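Local coordinates for protein succinate-semialdehyde dehydrogenase (Streptococcus pyogenes MGAS1882, PDB 4OGD) that probably oxidises succinic semialdehyde to succinate, using NADP+ as the cofactor it binds in an aldehyde dehydrogenase fold, at residues S166-V171 with S180-F185; L322-E327 with K352-Y357; L118-G123 with N448-Y453; Y7-E12 with W292-D297. All blocks are in the same frame, centred on the assembly; numbering follows the deposited sequence.

Contact 1 of 4, residues S166-V171 with S180-F185; sequences SFEELV and SITNLF
Glu168 reaches from helix 161-173 to the backbone of strand 181-183, where its OE1 accepts a hydrogen bond from Asn183 N at 2.8 Å. The N-H approaches on the anti side of the carboxylate, 28° out of its plane, and the bond is fairly straight. A water gives a second hydrogen to the same OE1, 2.7 Å from the water oxygen, and its other hydrogen to Asn183 O, so water and carboxylate together serve both backbone polar atoms of Asn183. Glutamate suits the place because its chain is long enough to span the gap: CG lies anti to the backbone N (chi1 177°) and the chain runs on extended, its CG passing 3.6 Å from Ile181 O.

Beside this polar link lies an apolar one. Ile181 spreads its two branches along the helix: CG2 meets Val171 CG2 at 3.8 Å, while CD1 comes 4.1 Å from CE1 of the Phe167 ring. Both neighbours cross the isoleucine at about a right angle, and the branched chain can fill the space between residues one helical turn apart. Ser180 adds a looser touch, its CB being 4.2 Å from Val171 CG1.

Further out, Thr182 OG1 turns to Arg31, and Ser180 OG bonds to Glu177 O. Helix 161-173 is the crossover helix between the parallel strands 152-155 and 181-183, so helix and strand run nearly antiparallel (153°). Helix 136-148 adds Phe142 against Val171 and Ile181, helix 22-41 packs on Ser180 and Thr182, and strand 152-155 pairs with strand 181-183 at the sheet edge.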
loop_
_atom_site.group_PDB
_atom_site.type_symbol
_atom_site.label_atom_id
_atom_site.label_comp_id
_atom_site.label_asym_id
_atom_site.label_seq_id
_atom_site.Cartn_x
_atom_site.Cartn_y
_atom_site.Cartn_z
ATOM N N SER A 166 -8.464 25.129 12.582
ATOM C CA SER A 166 -8.292 26.212 11.623
ATOM C C SER A 166 -8.053 25.700 10.207
ATOM O O SER A 166 -8.332 26.406 9.242
ATOM C CB SER A 166 -7.153 27.141 12.045
ATOM O OG SER A 166 -5.910 26.456 12.102
ATOM N N PHE A 167 -7.526 24.483 10.067
ATOM C CA PHE A 167 -7.316 23.947 8.730
ATOM C C PHE A 167 -8.659 23.671 8.055
ATOM O O PHE A 167 -8.870 24.031 6.887
ATOM C CB PHE A 167 -6.442 22.682 8.740
ATOM C CG PHE A 167 -5.902 22.317 7.376
ATOM C CD1 PHE A 167 -6.705 21.666 6.440
ATOM C CD2 PHE A 167 -4.603 22.656 7.020
ATOM C CE1 PHE A 167 -6.212 21.351 5.181
ATOM C CE2 PHE A 167 -4.103 22.344 5.769
ATOM C CZ PHE A 167 -4.903 21.684 4.850
ATOM N N GLU A 168 -9.570 23.042 8.790
ATOM C CA GLU A 168 -10.937 22.873 8.305
ATOM C C GLU A 168 -11.564 24.225 7.963
ATOM O O GLU A 168 -12.185 24.366 6.916
ATOM C CB GLU A 168 -11.814 22.143 9.327
ATOM C CG GLU A 168 -13.273 22.031 8.872
ATOM C CD GLU A 168 -14.181 21.409 9.913
ATOM O OE1 GLU A 168 -13.725 20.534 10.671
ATOM O OE2 GLU A 168 -15.362 21.805 9.986
ATOM N N GLU A 169 -11.382 25.213 8.835
ATOM C CA GLU A 169 -11.953 26.546 8.608
ATOM C C GLU A 169 -11.388 27.188 7.342
ATOM O O GLU A 169 -12.117 27.846 6.587
ATOM C CB GLU A 169 -11.711 27.442 9.830
ATOM C CG GLU A 169 -12.579 27.059 11.018
ATOM C CD GLU A 169 -12.117 27.664 12.333
ATOM O OE1 GLU A 169 -11.067 28.338 12.361
ATOM O OE2 GLU A 169 -12.827 27.465 13.341
ATOM N N LEU A 170 -10.087 27.002 7.126
ATOM C CA LEU A 170 -9.403 27.487 5.930
ATOM C C LEU A 170 -10.030 26.936 4.649
ATOM O O LEU A 170 -10.294 27.678 3.694
ATOM C CB LEU A 170 -7.924 27.094 5.997
ATOM C CG LEU A 170 -7.050 27.197 4.741
ATOM C CD1 LEU A 170 -6.899 28.646 4.290
ATOM C CD2 LEU A 170 -5.678 26.568 4.971
ATOM N N VAL A 171 -10.250 25.627 4.626
ATOM C CA VAL A 171 -10.760 24.963 3.433
ATOM C C VAL A 171 -12.201 25.400 3.133
ATOM O O VAL A 171 -12.570 25.607 1.973
ATOM C CB VAL A 171 -10.608 23.426 3.563
ATOM C CG1 VAL A 171 -11.404 22.692 2.502
ATOM C CG2 VAL A 171 -9.135 23.056 3.486
ATOM N N SER A 180 -15.316 18.402 2.534
ATOM C CA SER A 180 -14.056 18.226 1.800
ATOM C C SER A 180 -12.936 17.796 2.760
ATOM O O SER A 180 -12.161 16.874 2.474
ATOM C CB SER A 180 -13.670 19.502 1.042
ATOM O OG SER A 180 -14.597 19.769 -0.005
ATOM N N ILE A 181 -12.860 18.473 3.896
ATOM C CA ILE A 181 -12.089 17.971 5.025
ATOM C C ILE A 181 -12.808 18.349 6.314
ATOM O O ILE A 181 -13.358 19.448 6.432
ATOM C CB ILE A 181 -10.608 18.464 5.009
ATOM C CG1 ILE A 181 -9.786 17.715 6.070
ATOM C CG2 ILE A 181 -10.514 19.979 5.195
ATOM C CD1 ILE A 181 -8.285 17.913 5.931
ATOM N N THR A 182 -12.843 17.427 7.269
ATOM C CA THR A 182 -13.465 17.712 8.556
ATOM C C THR A 182 -12.539 17.268 9.671
ATOM O O THR A 182 -12.077 16.119 9.698
ATOM C CB THR A 182 -14.809 16.994 8.707
ATOM O OG1 THR A 182 -15.647 17.301 7.586
ATOM C CG2 THR A 182 -15.508 17.424 9.998
ATOM N N ASN A 183 -12.254 18.181 10.589
ATOM C CA ASN A 183 -11.454 17.832 11.747
ATOM C C ASN A 183 -12.282 17.014 12.744
ATOM O O ASN A 183 -13.452 17.318 12.989
ATOM C CB ASN A 183 -10.916 19.090 12.428
ATOM C CG ASN A 183 -10.144 18.763 13.673
ATOM O OD1 ASN A 183 -9.224 17.948 13.636
ATOM N ND2 ASN A 183 -10.546 19.346 14.801
ATOM N N LEU A 184 -11.674 15.980 13.320
ATOM C CA LEU A 184 -12.363 15.143 14.300
ATOM C C LEU A 184 -11.690 15.203 15.670
ATOM O O LEU A 184 -10.621 14.614 15.869
ATOM C CB LEU A 184 -12.390 13.685 13.831
ATOM C CG LEU A 184 -12.770 13.365 12.390
ATOM C CD1 LEU A 184 -12.676 11.860 12.166
ATOM C CD2 LEU A 184 -14.171 13.865 12.061
ATOM N N PHE A 185 -12.299 15.914 16.616
ATOM C CA PHE A 185 -11.800 15.900 17.985
ATOM C C PHE A 185 -12.336 14.635 18.647
ATOM O O PHE A 185 -13.318 14.677 19.390
ATOM C CB PHE A 185 -12.255 17.149 18.755
ATOM C CG PHE A 185 -11.511 18.415 18.382
ATOM C CD1 PHE A 185 -10.131 18.409 18.215
ATOM C CD2 PHE A 185 -12.193 19.611 18.210
ATOM C CE1 PHE A 185 -9.450 19.562 17.877
ATOM C CE2 PHE A 185 -11.513 20.779 17.877
ATOM C CZ PHE A 185 -10.140 20.753 17.711
HETATM O O HOH W 1 -15.040 19.662 12.870
#

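Contact 2 of 4, residues L322-E327 with K352-Y357; sequences LDHGAE and KDNPIY
His324 lays one face of its imidazole over Pro355, whose CD stands 3.8 Å from the ring centroid and 17° off the ring normal. This is a CH-pi contact, with Pro355 CD displaced somewhat toward the rim and closest to His324 CG at 3.6 Å; the two side chains cross at about a right angle. His324 has CG anti to its carbonyl carbon (chi1 -74°), beside the backbone N, and chi2 of -98° turns the ring face to the proline. A flat aromatic ring suits a rigid pyrrolidine whose CD, bonded to nitrogen, carries slightly polarised hydrogens.

Asn354 meets the same histidine at CB: its ND2 is 3.5 Å from His324 CB and its CG 3.6 Å from that carbon. The amide is used at both ends. OD1 accepts from Ile356 N at 3.1 Å, which makes an Asx turn leading into the 3-10 segment 355-357, while ND2 bonds to Ala321 O in the last turn of helix 308-323. Ala326, small enough to let the amide by, holds its CB 3.9 Å from ND2.

The helix closes with a Schellman motif in which Gly325 takes the positive phi of the C-prime position, and Gly325 N bonds to Leu322 O at 3.1 Å. The chemistry therefore divides in two: a buried amide joins the helix end to the loop between strands 345-348 and 365-371, whereas dispersion and weak CH-pi attraction hold the exposed histidine ring, a contact that would probably form whether or not the ring is protonated.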
loop_
_atom_site.group_PDB
_atom_site.type_symbol
_atom_site.label_atom_id
_atom_site.label_comp_id
_atom_site.label_asym_id
_atom_site.label_seq_id
_atom_site.Cartn_x
_atom_site.Cartn_y
_atom_site.Cartn_z
ATOM N N LEU A 322 23.988 7.901 28.562
ATOM C CA LEU A 322 25.134 8.042 29.454
ATOM C C LEU A 322 25.224 6.893 30.453
ATOM O O LEU A 322 26.327 6.432 30.777
ATOM C CB LEU A 322 25.075 9.384 30.185
ATOM C CG LEU A 322 24.992 10.599 29.260
ATOM C CD1 LEU A 322 24.871 11.889 30.061
ATOM C CD2 LEU A 322 26.194 10.660 28.321
ATOM N N ASP A 323 24.072 6.432 30.935
ATOM C CA ASP A 323 24.031 5.318 31.878
ATOM C C ASP A 323 24.550 4.034 31.239
ATOM O O ASP A 323 24.991 3.118 31.935
ATOM C CB ASP A 323 22.614 5.103 32.421
ATOM C CG ASP A 323 22.197 6.169 33.424
ATOM O OD1 ASP A 323 23.021 7.045 33.756
ATOM O OD2 ASP A 323 21.040 6.117 33.891
ATOM N N HIS A 324 24.503 3.970 29.912
ATOM C CA HIS A 324 24.987 2.797 29.197
ATOM C C HIS A 324 26.333 3.017 28.513
ATOM O O HIS A 324 26.706 2.261 27.614
ATOM C CB HIS A 324 23.934 2.301 28.203
ATOM C CG HIS A 324 22.782 1.609 28.858
ATOM N ND1 HIS A 324 22.693 0.233 28.947
ATOM C CD2 HIS A 324 21.683 2.095 29.479
ATOM C CE1 HIS A 324 21.583 -0.093 29.582
ATOM N NE2 HIS A 324 20.950 1.020 29.918
ATOM N N GLY A 325 27.048 4.060 28.931
ATOM C CA GLY A 325 28.447 4.231 28.566
ATOM C C GLY A 325 28.801 5.245 27.491
ATOM O O GLY A 325 29.955 5.326 27.072
ATOM N N ALA A 326 27.825 6.021 27.034
ATOM C CA ALA A 326 28.097 7.027 26.019
ATOM C C ALA A 326 28.851 8.208 26.619
ATOM O O ALA A 326 28.813 8.429 27.833
ATOM C CB ALA A 326 26.796 7.499 25.369
ATOM N N GLU A 327 29.523 8.972 25.766
ATOM C CA GLU A 327 30.268 10.142 26.216
ATOM C C GLU A 327 29.456 11.417 26.027
ATOM O O GLU A 327 28.919 11.658 24.942
ATOM C CB GLU A 327 31.597 10.261 25.459
ATOM C CG GLU A 327 32.371 11.532 25.806
ATOM C CD GLU A 327 33.629 11.718 24.979
ATOM O OE1 GLU A 327 33.855 10.939 24.025
ATOM O OE2 GLU A 327 34.401 12.651 25.287
ATOM N N LYS A 352 26.875 -0.908 20.358
ATOM C CA LYS A 352 25.659 -1.612 19.955
ATOM C C LYS A 352 24.805 -2.112 21.115
ATOM O O LYS A 352 23.599 -2.321 20.959
ATOM C CB LYS A 352 25.996 -2.761 19.018
ATOM C CG LYS A 352 26.475 -2.302 17.670
ATOM C CD LYS A 352 26.787 -3.495 16.803
ATOM C CE LYS A 352 27.377 -3.073 15.485
ATOM N NZ LYS A 352 27.737 -4.272 14.674
ATOM N N ASP A 353 25.423 -2.301 22.274
ATOM C CA ASP A 353 24.694 -2.753 23.451
ATOM C C ASP A 353 24.061 -1.587 24.198
ATOM O O ASP A 353 23.354 -1.786 25.186
ATOM C CB ASP A 353 25.624 -3.532 24.376
ATOM C CG ASP A 353 27.019 -2.959 24.399
ATOM O OD1 ASP A 353 27.982 -3.742 24.242
ATOM O OD2 ASP A 353 27.152 -1.726 24.558
ATOM N N ASN A 354 24.317 -0.372 23.714
ATOM C CA ASN A 354 23.680 0.828 24.249
ATOM C C ASN A 354 22.364 1.022 23.504
ATOM O O ASN A 354 22.362 1.136 22.283
ATOM C CB ASN A 354 24.602 2.035 24.041
ATOM C CG ASN A 354 24.141 3.274 24.793
ATOM O OD1 ASN A 354 22.950 3.569 24.861
ATOM N ND2 ASN A 354 25.094 4.014 25.351
ATOM N N PRO A 355 21.238 1.046 24.231
ATOM C CA PRO A 355 19.926 1.138 23.576
ATOM C C PRO A 355 19.819 2.337 22.636
ATOM O O PRO A 355 19.179 2.239 21.586
ATOM C CB PRO A 355 18.967 1.314 24.752
ATOM C CG PRO A 355 19.659 0.658 25.893
ATOM C CD PRO A 355 21.121 0.935 25.696
ATOM N N ILE A 356 20.457 3.444 23.002
ATOM C CA ILE A 356 20.373 4.672 22.212
ATOM C C ILE A 356 21.078 4.551 20.837
ATOM O O ILE A 356 20.780 5.304 19.907
ATOM C CB ILE A 356 20.841 5.898 23.059
ATOM C CG1 ILE A 356 19.899 6.088 24.254
ATOM C CG2 ILE A 356 20.893 7.180 22.238
ATOM C CD1 ILE A 356 18.426 6.298 23.861
ATOM N N TYR A 357 21.972 3.570 20.685
ATOM C CA TYR A 357 22.595 3.292 19.387
ATOM C C TYR A 357 21.540 3.134 18.295
ATOM O O TYR A 357 21.768 3.514 17.147
ATOM C CB TYR A 357 23.436 2.008 19.469
ATOM C CG TYR A 357 24.390 1.771 18.307
ATOM C CD1 TYR A 357 23.960 1.156 17.133
ATOM C CD2 TYR A 357 25.727 2.132 18.401
ATOM C CE1 TYR A 357 24.840 0.923 16.078
ATOM C CE2 TYR A 357 26.611 1.902 17.357
ATOM C CZ TYR A 357 26.162 1.302 16.198
ATOM O OH TYR A 357 27.067 1.083 15.172
#

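Contact 3 of 4, residues L118-G123 with N448-Y453; sequences LKQSTG and NEHLIY
Leu118 and His450 form one hydrogen-bonded antiparallel pair, Gln120 and Asn448 another, and each pair exchanges two backbone bonds; Leu118 N to His450 O and Asn448 N to Gln120 O are both 2.8 Å. Between them Lys119 faces Glu449 in a non-hydrogen-bonded pair, where Glu449 CA sends a CA-H...O contact to Leu118 O at 3.3 Å.

The tight side is the face carrying Leu118, Gln120, Asn448 and His450. There Gln120 OE1 takes a hydrogen bond from His450 ND1 at 2.7 Å and 163°. The oxygen lies in the imidazole plane at its edge, whereas the donor stands above the amide's carbonyl plane, with the two planes 51° apart. Having ND1 as a donor fixes the ring's orientation, and NE2 bonds to Ser412 of the second subunit. Gln120 NE2 likewise reaches Ala405 O of that subunit, and Asn448 ND2 its Thr409 O, so amides and imidazole suit a place where side chains bond both within the sheet and across the interface. Thr122 CG2 packs 3.6 Å from Asn448 CB, and a water joins Ser121 O to Asn448 ND2.

The other face is looser. Lys119 NZ stays 6.4 Å from Glu449 OE2, too far for a salt bridge, though the opposite charges may attract weakly; it also makes a long, weak ion pair with Glu440.

Beyond the ladder, Leu451, Ile452 and Tyr453 pair in parallel with a strand of the second subunit. This is the oligomerisation arm of the aldehyde dehydrogenase fold, an antiparallel sheet within the chain that the second subunit's strand continues in parallel.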
loop_
_atom_site.group_PDB
_atom_site.type_symbol
_atom_site.label_atom_id
_atom_site.label_comp_id
_atom_site.label_asym_id
_atom_site.label_seq_id
_atom_site.Cartn_x
_atom_site.Cartn_y
_atom_site.Cartn_z
ATOM N N LEU A 118 -8.241 4.056 -15.737
ATOM C CA LEU A 118 -8.630 5.352 -15.216
ATOM C C LEU A 118 -8.060 5.506 -13.817
ATOM O O LEU A 118 -7.690 4.517 -13.177
ATOM C CB LEU A 118 -10.153 5.456 -15.181
ATOM C CG LEU A 118 -10.823 5.231 -16.540
ATOM C CD1 LEU A 118 -12.325 5.141 -16.378
ATOM C CD2 LEU A 118 -10.463 6.353 -17.509
ATOM N N LYS A 119 -7.963 6.748 -13.352
ATOM C CA LYS A 119 -7.578 7.004 -11.971
ATOM C C LYS A 119 -8.757 7.660 -11.291
ATOM O O LYS A 119 -9.074 8.820 -11.551
ATOM C CB LYS A 119 -6.330 7.881 -11.902
ATOM C CG LYS A 119 -5.077 7.164 -12.372
ATOM C CD LYS A 119 -3.901 8.117 -12.545
ATOM C CE LYS A 119 -2.664 7.348 -12.980
ATOM N NZ LYS A 119 -1.517 8.248 -13.321
ATOM N N GLN A 120 -9.430 6.901 -10.437
ATOM C CA GLN A 120 -10.704 7.344 -9.896
ATOM C C GLN A 120 -10.671 7.472 -8.385
ATOM O O GLN A 120 -9.861 6.822 -7.711
ATOM C CB GLN A 120 -11.808 6.366 -10.319
ATOM C CG GLN A 120 -11.990 6.294 -11.832
ATOM C CD GLN A 120 -13.140 5.411 -12.232
ATOM O OE1 GLN A 120 -13.203 4.252 -11.837
ATOM N NE2 GLN A 120 -14.074 5.962 -13.003
ATOM N N SER A 121 -11.546 8.316 -7.848
ATOM C CA SER A 121 -11.702 8.403 -6.401
ATOM C C SER A 121 -12.253 7.096 -5.854
ATOM O O SER A 121 -12.848 6.298 -6.589
ATOM C CB SER A 121 -12.644 9.545 -6.027
ATOM O OG SER A 121 -13.936 9.305 -6.569
ATOM N N THR A 122 -12.054 6.886 -4.559
ATOM C CA THR A 122 -12.521 5.677 -3.899
ATOM C C THR A 122 -13.484 5.922 -2.747
ATOM O O THR A 122 -14.361 5.097 -2.498
ATOM C CB THR A 122 -11.342 4.817 -3.415
ATOM O OG1 THR A 122 -10.432 5.624 -2.654
ATOM C CG2 THR A 122 -10.603 4.239 -4.607
ATOM N N GLY A 123 -13.343 7.044 -2.049
ATOM C CA GLY A 123 -14.201 7.302 -0.905
ATOM C C GLY A 123 -13.615 8.230 0.138
ATOM O O GLY A 123 -12.820 9.107 -0.186
ATOM N N ASN A 448 -8.371 4.509 -7.321
ATOM C CA ASN A 448 -8.709 3.249 -7.946
ATOM C C ASN A 448 -8.142 3.308 -9.348
ATOM O O ASN A 448 -8.616 4.077 -10.195
ATOM C CB ASN A 448 -10.237 3.090 -7.983
ATOM C CG ASN A 448 -10.695 1.935 -8.856
ATOM O OD1 ASN A 448 -9.890 1.106 -9.283
ATOM N ND2 ASN A 448 -12.004 1.875 -9.120
ATOM N N GLU A 449 -7.109 2.516 -9.578
ATOM C CA GLU A 449 -6.564 2.347 -10.920
ATOM C C GLU A 449 -7.464 1.328 -11.602
ATOM O O GLU A 449 -7.360 0.125 -11.372
ATOM C CB GLU A 449 -5.099 1.909 -10.854
ATOM C CG GLU A 449 -4.187 3.020 -10.307
ATOM C CD GLU A 449 -3.030 2.509 -9.462
ATOM O OE1 GLU A 449 -3.248 1.634 -8.596
ATOM O OE2 GLU A 449 -1.887 2.989 -9.653
ATOM N N HIS A 450 -8.385 1.836 -12.413
ATOM C CA HIS A 450 -9.513 1.051 -12.910
ATOM C C HIS A 450 -9.266 0.657 -14.359
ATOM O O HIS A 450 -9.310 1.507 -15.253
ATOM C CB HIS A 450 -10.777 1.914 -12.790
ATOM C CG HIS A 450 -12.045 1.247 -13.233
ATOM N ND1 HIS A 450 -13.278 1.835 -13.038
ATOM C CD2 HIS A 450 -12.286 0.072 -13.866
ATOM C CE1 HIS A 450 -14.222 1.054 -13.531
ATOM N NE2 HIS A 450 -13.649 -0.027 -14.029
ATOM N N LEU A 451 -9.001 -0.629 -14.580
ATOM C CA LEU A 451 -8.736 -1.161 -15.913
ATOM C C LEU A 451 -10.021 -1.243 -16.720
ATOM O O LEU A 451 -11.033 -1.728 -16.221
ATOM C CB LEU A 451 -8.136 -2.568 -15.810
ATOM C CG LEU A 451 -8.062 -3.386 -17.099
ATOM C CD1 LEU A 451 -7.032 -2.790 -18.048
ATOM C CD2 LEU A 451 -7.698 -4.830 -16.762
ATOM N N ILE A 452 -9.967 -0.756 -17.960
ATOM C CA ILE A 452 -11.022 -0.997 -18.945
ATOM C C ILE A 452 -10.407 -1.747 -20.118
ATOM O O ILE A 452 -9.434 -1.284 -20.727
ATOM C CB ILE A 452 -11.634 0.314 -19.467
ATOM C CG1 ILE A 452 -11.981 1.242 -18.307
ATOM C CG2 ILE A 452 -12.858 0.007 -20.339
ATOM C CD1 ILE A 452 -13.118 0.757 -17.480
ATOM N N TYR A 453 -10.965 -2.907 -20.445
ATOM C CA TYR A 453 -10.361 -3.773 -21.454
ATOM C C TYR A 453 -11.374 -4.240 -22.487
ATOM O O TYR A 453 -12.441 -4.738 -22.131
ATOM C CB TYR A 453 -9.714 -4.991 -20.794
ATOM C CG TYR A 453 -9.106 -5.955 -21.786
ATOM C CD1 TYR A 453 -7.996 -5.593 -22.532
ATOM C CD2 TYR A 453 -9.641 -7.221 -21.977
ATOM C CE1 TYR A 453 -7.431 -6.461 -23.444
ATOM C CE2 TYR A 453 -9.080 -8.101 -22.894
ATOM C CZ TYR A 453 -7.974 -7.716 -23.620
ATOM O OH TYR A 453 -7.411 -8.583 -24.535
HETATM O O HOH W 2 -13.528 3.733 -7.226
#

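Contact 4 of 4, residues Y7-E12 with W292-D297; sequences YPYTNE and WGDPMD
Tyr7 and Tyr9 both carry CG anti to the backbone N (chi1 -168° and 177°), beside the carbonyl carbon, which starts both side chains toward the turn 294-297. Tyr9 lies against Asp294, whose CA stands over one face, 3.6 Å from the ring centroid and not far from its normal. This CH-pi contact is supported by Asp294 CB, 3.6 Å from Tyr9 CZ, and the carboxylate plane lies within 9° of the ring plane. Pro295 CD sits off-centre near the inner end of the same ring, 3.7 Å from Tyr9 CG. Tyrosine suits the place because its broad face can cover both a backbone CA and a proline.

Tyr7 instead meets Pro295 tip to tip, its OH 3.4 Å from Pro295 CG, while one ring face packs on Tyr9 CB. The hydroxyl's polar need is met by a water at 2.7 Å from Tyr7 OH, which donates to Asp294 OD1. That oxygen also accepts from Met296 N at 2.9 Å, forming an Asx turn on the type I turn 294-297, so aspartate both shapes the turn and receives the bridge.

The loop between strands 4-7 and 12-16 is thereby joined to the loop between helices 276-288 and 308-323. Helix 63-74 packs alongside through Thr71, which touches Tyr7, Pro295 and Met296, and its Lys72 makes a cation-pi contact with Tyr7; His337 and Phe341 from a further loop adjoin Tyr9.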
loop_
_atom_site.group_PDB
_atom_site.type_symbol
_atom_site.label_atom_id
_atom_site.label_comp_id
_atom_site.label_asym_id
_atom_site.label_seq_id
_atom_site.Cartn_x
_atom_site.Cartn_y
_atom_site.Cartn_z
ATOM N N TYR A 7 0.601 26.535 25.296
ATOM C CA TYR A 7 1.778 27.150 24.687
ATOM C C TYR A 7 3.060 26.586 25.298
ATOM O O TYR A 7 3.289 26.736 26.498
ATOM C CB TYR A 7 1.722 28.665 24.908
ATOM C CG TYR A 7 2.710 29.490 24.112
ATOM C CD1 TYR A 7 3.320 28.987 22.971
ATOM C CD2 TYR A 7 3.028 30.785 24.507
ATOM C CE1 TYR A 7 4.219 29.750 22.247
ATOM C CE2 TYR A 7 3.930 31.556 23.790
ATOM C CZ TYR A 7 4.515 31.036 22.661
ATOM O OH TYR A 7 5.401 31.800 21.951
ATOM N N PRO A 8 3.897 25.924 24.484
ATOM C CA PRO A 8 5.119 25.329 25.037
ATOM C C PRO A 8 6.135 26.328 25.592
ATOM O O PRO A 8 7.069 25.905 26.264
ATOM C CB PRO A 8 5.713 24.583 23.831
ATOM C CG PRO A 8 4.533 24.235 23.007
ATOM C CD PRO A 8 3.640 25.454 23.108
ATOM N N TYR A 9 5.988 27.617 25.310
ATOM C CA TYR A 9 6.950 28.583 25.823
ATOM C C TYR A 9 6.617 28.994 27.252
ATOM O O TYR A 9 7.515 29.269 28.041
ATOM C CB TYR A 9 7.033 29.808 24.911
ATOM C CG TYR A 9 7.967 30.892 25.404
ATOM C CD1 TYR A 9 9.275 30.598 25.760
ATOM C CD2 TYR A 9 7.544 32.211 25.487
ATOM C CE1 TYR A 9 10.137 31.581 26.209
ATOM C CE2 TYR A 9 8.396 33.203 25.929
ATOM C CZ TYR A 9 9.692 32.881 26.288
ATOM O OH TYR A 9 10.553 33.863 26.732
ATOM N N THR A 10 5.329 29.009 27.579
ATOM C CA THR A 10 4.864 29.483 28.882
ATOM C C THR A 10 4.172 28.391 29.688
ATOM O O THR A 10 3.897 28.572 30.877
ATOM C CB THR A 10 3.882 30.656 28.731
ATOM O OG1 THR A 10 2.706 30.213 28.034
ATOM C CG2 THR A 10 4.529 31.812 27.977
ATOM N N ASN A 11 3.891 27.264 29.028
ATOM C CA ASN A 11 3.159 26.145 29.624
ATOM C C ASN A 11 1.766 26.561 30.072
ATOM O O ASN A 11 1.239 26.042 31.054
ATOM C CB ASN A 11 3.942 25.505 30.784
ATOM C CG ASN A 11 3.482 24.086 31.088
ATOM O OD1 ASN A 11 3.104 23.339 30.185
ATOM N ND2 ASN A 11 3.501 23.714 32.366
ATOM N N GLU A 12 1.172 27.498 29.340
ATOM C CA GLU A 12 -0.135 28.036 29.696
ATOM C C GLU A 12 -1.245 27.705 28.687
ATOM O O GLU A 12 -1.023 27.681 27.475
ATOM C CB GLU A 12 -0.025 29.543 29.934
ATOM C CG GLU A 12 -0.879 30.433 29.045
ATOM C CD GLU A 12 -0.694 31.902 29.385
ATOM O OE1 GLU A 12 -1.291 32.768 28.705
ATOM O OE2 GLU A 12 0.060 32.189 30.340
ATOM N N TRP A 292 18.214 29.872 22.740
ATOM C CA TRP A 292 16.858 29.467 23.090
ATOM C C TRP A 292 16.071 30.614 23.681
ATOM O O TRP A 292 16.643 31.566 24.223
ATOM C CB TRP A 292 16.837 28.259 24.032
ATOM C CG TRP A 292 17.723 28.392 25.225
ATOM C CD1 TRP A 292 17.402 28.950 26.430
ATOM C CD2 TRP A 292 19.080 27.948 25.332
ATOM N NE1 TRP A 292 18.485 28.883 27.279
ATOM C CE2 TRP A 292 19.525 28.271 26.629
ATOM C CE3 TRP A 292 19.963 27.305 24.453
ATOM C CZ2 TRP A 292 20.818 27.973 27.071
ATOM C CZ3 TRP A 292 21.248 27.010 24.891
ATOM C CH2 TRP A 292 21.663 27.346 26.190
ATOM N N GLY A 293 14.753 30.529 23.564
ATOM C CA GLY A 293 13.891 31.556 24.113
ATOM C C GLY A 293 12.537 31.607 23.440
ATOM O O GLY A 293 12.039 30.599 22.932
ATOM N N ASP A 294 11.951 32.797 23.453
ATOM C CA ASP A 294 10.619 33.057 22.916
ATOM C C ASP A 294 10.556 32.720 21.422
ATOM O O ASP A 294 11.189 33.388 20.621
ATOM C CB ASP A 294 10.325 34.548 23.140
ATOM C CG ASP A 294 8.953 34.966 22.664
ATOM O OD1 ASP A 294 8.225 34.140 22.073
ATOM O OD2 ASP A 294 8.604 36.152 22.877
ATOM N N PRO A 295 9.783 31.686 21.035
ATOM C CA PRO A 295 9.759 31.336 19.605
ATOM C C PRO A 295 9.126 32.410 18.706
ATOM O O PRO A 295 9.312 32.358 17.489
ATOM C CB PRO A 295 8.933 30.040 19.568
ATOM C CG PRO A 295 8.057 30.120 20.775
ATOM C CD PRO A 295 8.914 30.803 21.835
ATOM N N MET A 296 8.419 33.376 19.285
ATOM C CA MET A 296 7.890 34.479 18.483
ATOM C C MET A 296 8.950 35.538 18.186
ATOM O O MET A 296 8.782 36.346 17.273
ATOM C CB MET A 296 6.666 35.118 19.150
ATOM C CG MET A 296 5.433 34.216 19.218
ATOM S SD MET A 296 4.729 33.735 17.622
ATOM C CE MET A 296 4.040 35.297 17.077
ATOM N N ASP A 297 10.045 35.521 18.945
ATOM C CA ASP A 297 11.112 36.511 18.812
ATOM C C ASP A 297 12.015 36.131 17.648
ATOM O O ASP A 297 12.526 35.015 17.608
ATOM C CB ASP A 297 11.925 36.537 20.113
ATOM C CG ASP A 297 12.900 37.708 20.201
ATOM O OD1 ASP A 297 13.479 38.134 19.177
ATOM O OD2 ASP A 297 13.098 38.197 21.333
HETATM O O HOH W 3 5.541 34.351 22.752
#

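Contact 1 is the buried one, a helix packed on the edge strand of its own beta-alpha-beta unit; contact 2 lies at the surface, with contacts 3 and 4 partly buried. Chemistry follows place: aliphatic packing with one carboxylate bond in contact 1, ring CH-pi contacts, to a proline in contact 2 and to an aspartate CA and a proline in contact 4, and a backbone ladder in contact 3, the only one touched by the second subunit. No two contacts share a strand or helix, although helix 308-323, which ends in contact 2, follows the 292-297 loop. Contact 1 is nested within the chain loops closed by contacts 3 and 4, while contacts 2 and 3, centres 51 Å apart, lie on opposite sides of the chain's centre.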